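Local coordinates for protein transcriptional repressor PagR (Bacillus anthracis, PDB 2ZKZ) that represses transcription of the pagA and atxA genes, acting as a DNA-binding dimer of the ArsR family, at residues Ala41-Ile47 with Glu78-Ser82; Val33-Tyr37 with Val88-Lys93. All coordinates share one frame; numbering follows the deposited sequence.

Interaction 1 of 2, residues Ala41-Ile47 with Glu78-Ser82; sequences ALNVTQI and EIYYS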
# COMPACT_ATOMS: atom_id res chain seq x y z
N ALA A 41 -3.43 -15.21 15.04
CA ALA A 41 -4.67 -14.80 15.70
C ALA A 41 -4.36 -14.02 16.96
O ALA A 41 -3.59 -14.49 17.79
CB ALA A 41 -5.52 -16.03 16.03
N LEU A 42 -4.97 -12.85 17.10
CA LEU A 42 -4.73 -12.00 18.27
C LEU A 42 -5.97 -11.20 18.66
O LEU A 42 -6.65 -10.64 17.80
CB LEU A 42 -3.59 -11.02 18.00
CG LEU A 42 -2.18 -11.56 17.76
CD1 LEU A 42 -1.28 -10.43 17.25
CD2 LEU A 42 -1.62 -12.15 19.06
N ASN A 43 -6.25 -11.14 19.96
CA ASN A 43 -7.39 -10.35 20.41
C ASN A 43 -6.85 -8.95 20.71
O ASN A 43 -5.64 -8.72 20.66
CB ASN A 43 -8.08 -10.98 21.64
CG ASN A 43 -7.15 -11.20 22.82
OD1 ASN A 43 -7.28 -12.20 23.54
ND2 ASN A 43 -6.24 -10.27 23.05
N VAL A 44 -7.75 -8.02 20.99
CA VAL A 44 -7.37 -6.64 21.26
C VAL A 44 -6.34 -6.49 22.38
O VAL A 44 -5.37 -5.73 22.24
CB VAL A 44 -8.62 -5.79 21.60
CG1 VAL A 44 -8.23 -4.34 21.84
CG2 VAL A 44 -9.62 -5.87 20.45
N THR A 45 -6.54 -7.21 23.48
CA THR A 45 -5.62 -7.12 24.60
C THR A 45 -4.20 -7.55 24.23
O THR A 45 -3.23 -6.92 24.65
CB THR A 45 -6.13 -7.96 25.79
OG1 THR A 45 -7.45 -7.53 26.15
CG2 THR A 45 -5.21 -7.79 26.99
N GLN A 46 -4.09 -8.61 23.44
CA GLN A 46 -2.78 -9.09 23.00
C GLN A 46 -2.13 -8.04 22.10
O GLN A 46 -0.91 -7.86 22.13
CB GLN A 46 -2.92 -10.40 22.23
CG GLN A 46 -3.32 -11.60 23.08
CD GLN A 46 -3.64 -12.81 22.25
OE1 GLN A 46 -4.58 -12.81 21.46
NE2 GLN A 46 -2.85 -13.87 22.42
N ILE A 47 -2.94 -7.37 21.30
CA ILE A 47 -2.45 -6.34 20.39
C ILE A 47 -2.01 -5.10 21.17
O ILE A 47 -0.95 -4.53 20.90
CB ILE A 47 -3.54 -5.94 19.37
CG1 ILE A 47 -3.82 -7.13 18.44
CG2 ILE A 47 -3.09 -4.72 18.57
CD1 ILE A 47 -4.99 -6.93 17.48
N GLU A 78 -14.48 -14.73 23.13
CA GLU A 78 -13.36 -14.04 22.50
C GLU A 78 -13.57 -13.53 21.08
O GLU A 78 -14.15 -14.21 20.23
CB GLU A 78 -12.11 -14.93 22.51
CG GLU A 78 -10.85 -14.17 22.08
CD GLU A 78 -9.61 -15.04 21.94
OE1 GLU A 78 -8.51 -14.47 21.79
OE2 GLU A 78 -9.72 -16.29 21.97
N ILE A 79 -13.08 -12.32 20.86
CA ILE A 79 -13.12 -11.69 19.54
C ILE A 79 -11.64 -11.57 19.19
O ILE A 79 -10.88 -10.95 19.95
CB ILE A 79 -13.71 -10.26 19.58
CG1 ILE A 79 -15.22 -10.32 19.83
CG2 ILE A 79 -13.39 -9.55 18.26
CD1 ILE A 79 -16.01 -10.95 18.69
N TYR A 80 -11.21 -12.17 18.09
CA TYR A 80 -9.82 -12.07 17.69
C TYR A 80 -9.71 -11.73 16.20
O TYR A 80 -10.62 -11.99 15.42
CB TYR A 80 -9.05 -13.37 17.97
CG TYR A 80 -9.52 -14.58 17.19
CD1 TYR A 80 -10.57 -15.36 17.66
CD2 TYR A 80 -8.91 -14.93 15.99
CE1 TYR A 80 -11.01 -16.47 16.95
CE2 TYR A 80 -9.34 -16.04 15.27
CZ TYR A 80 -10.39 -16.80 15.75
OH TYR A 80 -10.82 -17.90 15.05
N TYR A 81 -8.57 -11.16 15.83
CA TYR A 81 -8.34 -10.77 14.45
C TYR A 81 -7.38 -11.68 13.72
O TYR A 81 -6.53 -12.33 14.32
CB TYR A 81 -7.83 -9.33 14.42
CG TYR A 81 -8.89 -8.35 14.85
CD1 TYR A 81 -9.78 -7.81 13.91
CD2 TYR A 81 -9.06 -8.02 16.19
CE1 TYR A 81 -10.81 -6.97 14.31
CE2 TYR A 81 -10.10 -7.17 16.60
CZ TYR A 81 -10.97 -6.66 15.64
OH TYR A 81 -12.01 -5.85 16.02
N SER A 82 -7.53 -11.72 12.41
CA SER A 82 -6.69 -12.54 11.56
C SER A 82 -6.60 -11.91 10.18
O SER A 82 -7.31 -10.95 9.87
CB SER A 82 -7.27 -13.94 11.45
OG SER A 82 -8.55 -13.90 10.82
O HOH W 1 -10.59 -8.80 21.34
O HOH W 2 -6.40 -14.89 20.44

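Interaction 2 of 2, residues Val33-Tyr37 with Val88-Lys93; sequences VNELY and VEGIIK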
# COMPACT_ATOMS: atom_id res chain seq x y z
N VAL A 33 -0.58 -5.63 11.29
CA VAL A 33 -0.63 -6.67 10.27
C VAL A 33 0.56 -7.62 10.39
O VAL A 33 0.40 -8.84 10.27
CB VAL A 33 -0.64 -6.06 8.84
CG1 VAL A 33 -0.60 -7.17 7.80
CG2 VAL A 33 -1.89 -5.21 8.66
N ASN A 34 1.75 -7.08 10.61
CA ASN A 34 2.94 -7.91 10.76
C ASN A 34 2.75 -8.89 11.93
O ASN A 34 3.07 -10.07 11.83
CB ASN A 34 4.17 -7.04 11.02
CG ASN A 34 5.46 -7.84 10.94
OD1 ASN A 34 6.29 -7.81 11.86
ND2 ASN A 34 5.65 -8.55 9.83
N GLU A 35 2.24 -8.38 13.05
CA GLU A 35 2.02 -9.22 14.23
C GLU A 35 1.02 -10.34 13.96
O GLU A 35 1.21 -11.48 14.41
CB GLU A 35 1.53 -8.37 15.40
CG GLU A 35 2.57 -7.43 15.99
CD GLU A 35 3.80 -8.16 16.49
OE1 GLU A 35 3.67 -9.27 17.05
OE2 GLU A 35 4.91 -7.61 16.34
N LEU A 36 -0.06 -10.04 13.24
CA LEU A 36 -1.06 -11.04 12.91
C LEU A 36 -0.47 -12.06 11.95
O LEU A 36 -0.86 -13.23 11.94
CB LEU A 36 -2.30 -10.39 12.31
CG LEU A 36 -3.16 -9.66 13.34
CD1 LEU A 36 -4.26 -8.85 12.65
CD2 LEU A 36 -3.76 -10.70 14.29
N TYR A 37 0.47 -11.62 11.13
CA TYR A 37 1.12 -12.50 10.18
C TYR A 37 1.97 -13.50 10.96
O TYR A 37 2.01 -14.69 10.62
CB TYR A 37 2.00 -11.67 9.23
CG TYR A 37 3.03 -12.48 8.47
CD1 TYR A 37 2.65 -13.47 7.57
CD2 TYR A 37 4.39 -12.26 8.68
CE1 TYR A 37 3.59 -14.23 6.90
CE2 TYR A 37 5.35 -13.02 8.01
CZ TYR A 37 4.94 -14.00 7.13
OH TYR A 37 5.89 -14.75 6.48
N VAL A 88 -3.10 -8.87 1.38
CA VAL A 88 -2.57 -8.30 2.61
C VAL A 88 -1.37 -9.10 3.09
O VAL A 88 -0.33 -8.54 3.42
CB VAL A 88 -3.63 -8.26 3.73
CG1 VAL A 88 -3.00 -7.75 5.03
CG2 VAL A 88 -4.78 -7.37 3.32
N GLU A 89 -1.51 -10.42 3.13
CA GLU A 89 -0.40 -11.27 3.56
C GLU A 89 0.78 -11.10 2.62
O GLU A 89 1.93 -10.99 3.05
CB GLU A 89 -0.82 -12.75 3.59
CG GLU A 89 0.32 -13.68 3.99
CD GLU A 89 -0.11 -15.13 4.11
OE1 GLU A 89 -0.71 -15.66 3.15
OE2 GLU A 89 0.15 -15.74 5.17
N GLY A 90 0.49 -11.08 1.32
CA GLY A 90 1.54 -10.92 0.33
C GLY A 90 2.32 -9.62 0.51
O GLY A 90 3.54 -9.60 0.41
N ILE A 91 1.60 -8.53 0.78
CA ILE A 91 2.22 -7.23 0.95
C ILE A 91 3.06 -7.13 2.21
O ILE A 91 4.17 -6.59 2.19
CB ILE A 91 1.18 -6.09 0.98
CG1 ILE A 91 0.49 -5.97 -0.38
CG2 ILE A 91 1.86 -4.76 1.32
CD1 ILE A 91 -0.71 -5.04 -0.39
N ILE A 92 2.53 -7.65 3.32
CA ILE A 92 3.28 -7.56 4.57
C ILE A 92 4.57 -8.36 4.49
O ILE A 92 5.58 -7.97 5.07
CB ILE A 92 2.42 -8.00 5.79
CG1 ILE A 92 2.97 -7.35 7.06
CG2 ILE A 92 2.42 -9.51 5.92
CD1 ILE A 92 2.90 -5.82 7.04
N LYS A 93 4.55 -9.48 3.77
CA LYS A 93 5.76 -10.29 3.63
C LYS A 93 6.82 -9.51 2.85
O LYS A 93 7.98 -9.46 3.24
CB LYS A 93 5.47 -11.60 2.91
CG LYS A 93 4.57 -12.55 3.67
CD LYS A 93 5.11 -13.98 3.60
CE LYS A 93 5.30 -14.46 2.17
NZ LYS A 93 5.86 -15.84 2.12

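Interaction 1 of 2, residues Ala41-Ile47 with Glu78-Ser82
Leu-42 and Tyr-81 pair as an antiparallel hydrogen-bonded couple, with two backbone bonds between them. Tyr-81 N gives the shorter one, 2.8 Å to Leu-42 O, and Leu-42 N returns a bond of 3.2 Å to Tyr-81 O. Ala-41 CA adds a C-H contact to that same oxygen. The side chains of the pair, both buried, lie on the same face of the sheet.

Where the chain turns into helix 44-51, water bridges extend the direct backbone pairing. One water accepts from Val-44 N and donates to Ile-79 O, 2.6 Å away, so an amide in the first turn of helix 44-51 is tied to the strand. A second donates to both Gln-46 OE1 and Glu-78 OE1. Gln-46 OE1 also receives Asn-43 N on a lone pair at 2.8 Å, bringing the side chain back over the residue at the N-cap; an amide oxygen suits this double acceptor role.

Among apolar contacts, Ala-41 CB is small enough to sit 3.6 Å from Tyr-80 CD2. The Tyr-81 ring, with CG beside its backbone N (chi1 -68°), runs alongside Val-44 and receives Val-44 CG2 at its edge, 4.1 Å from Tyr-81 CE2.

Strand 78-82 is central in the three-stranded sheet, between 42-43 and 71-75. Leu-42 and Tyr-81 both turn their side chains onto Leu-36 of helix 27-39, while Tyr-81, Val-44 and Ile-47 meet Leu-62 of helix 55-65.

Interaction 2 of 2, residues Val33-Tyr37 with Val88-Lys93
Ile-92 reaches from helix 86-95 to Val-33, Asn-34 and Tyr-37 of helix 27-39, and its branches divide these neighbours between them. Ile-92 CB already lies 3.7 Å from Val-33 CG1. The CG1 arm, held anti to the backbone N (chi1 -156°), comes equally close to that methyl; Ile-92 CG1 also approaches Asn-34 CA at 3.7 Å, while its flank meets Asn-34 ND2. At the end of this arm CD1 touches Val-33 CG1 and the backbone N of Asn-34. The other branch lies between the backbone N and the carbonyl carbon and packs obliquely against the tyrosine, with Ile-92 CG2 4.0 Å from Tyr-37 CG. A beta-branched isoleucine suits the place because its two arms serve different residues at once.

Deeper in the contact Val-33 CG1 also meets Val-88 CG1 at 3.7 Å, two compact valines, both buried, that fit the inner side of the contact. Toward the surface Tyr-37 carries the contact on. The exposed Lys-93, bent at chi2 and chi3, brings its CG and CD up to the hydroxyl end of the ring, crossing Tyr-37 at about a right angle, with Lys-93 CD 3.1 Å from Tyr-37 OH. Glu-89 OE2 comes to the ring edge, 4.1 Å from Tyr-37 CE1, its carboxylate nearly perpendicular to the ring; a polar group suits this partly exposed margin.

The axes of the short helical segments run at 104° to one another and approach to 9.9 Å. Such packing of the C-terminal helix across an earlier helix fits the winged helix-turn-helix fold of ArsR-type repressors, here joining helix 27-39 to the closing helix 86-95.

How the interactions relate
The two contacts share connected elements: helix 27-39 leads into strand 42-43, and strand 78-82 leads into helix 86-95, so interaction 1 is nested inside the loop closed by interaction 2. Their centres lie about 15 Å apart, yet they touch where Leu-36 CD2 packs on Leu-42 CB. Both are partly buried and grade from core to surface, but by different chemistry. Interaction 1 relies on strand pairing and bridging water, joining the wing strand to the start of the predicted helix-turn-helix motif. Interaction 2 joins two helices mainly through side chains, with apolar branches inside and the long chains of Glu-89 and Lys-93 along the outer margin.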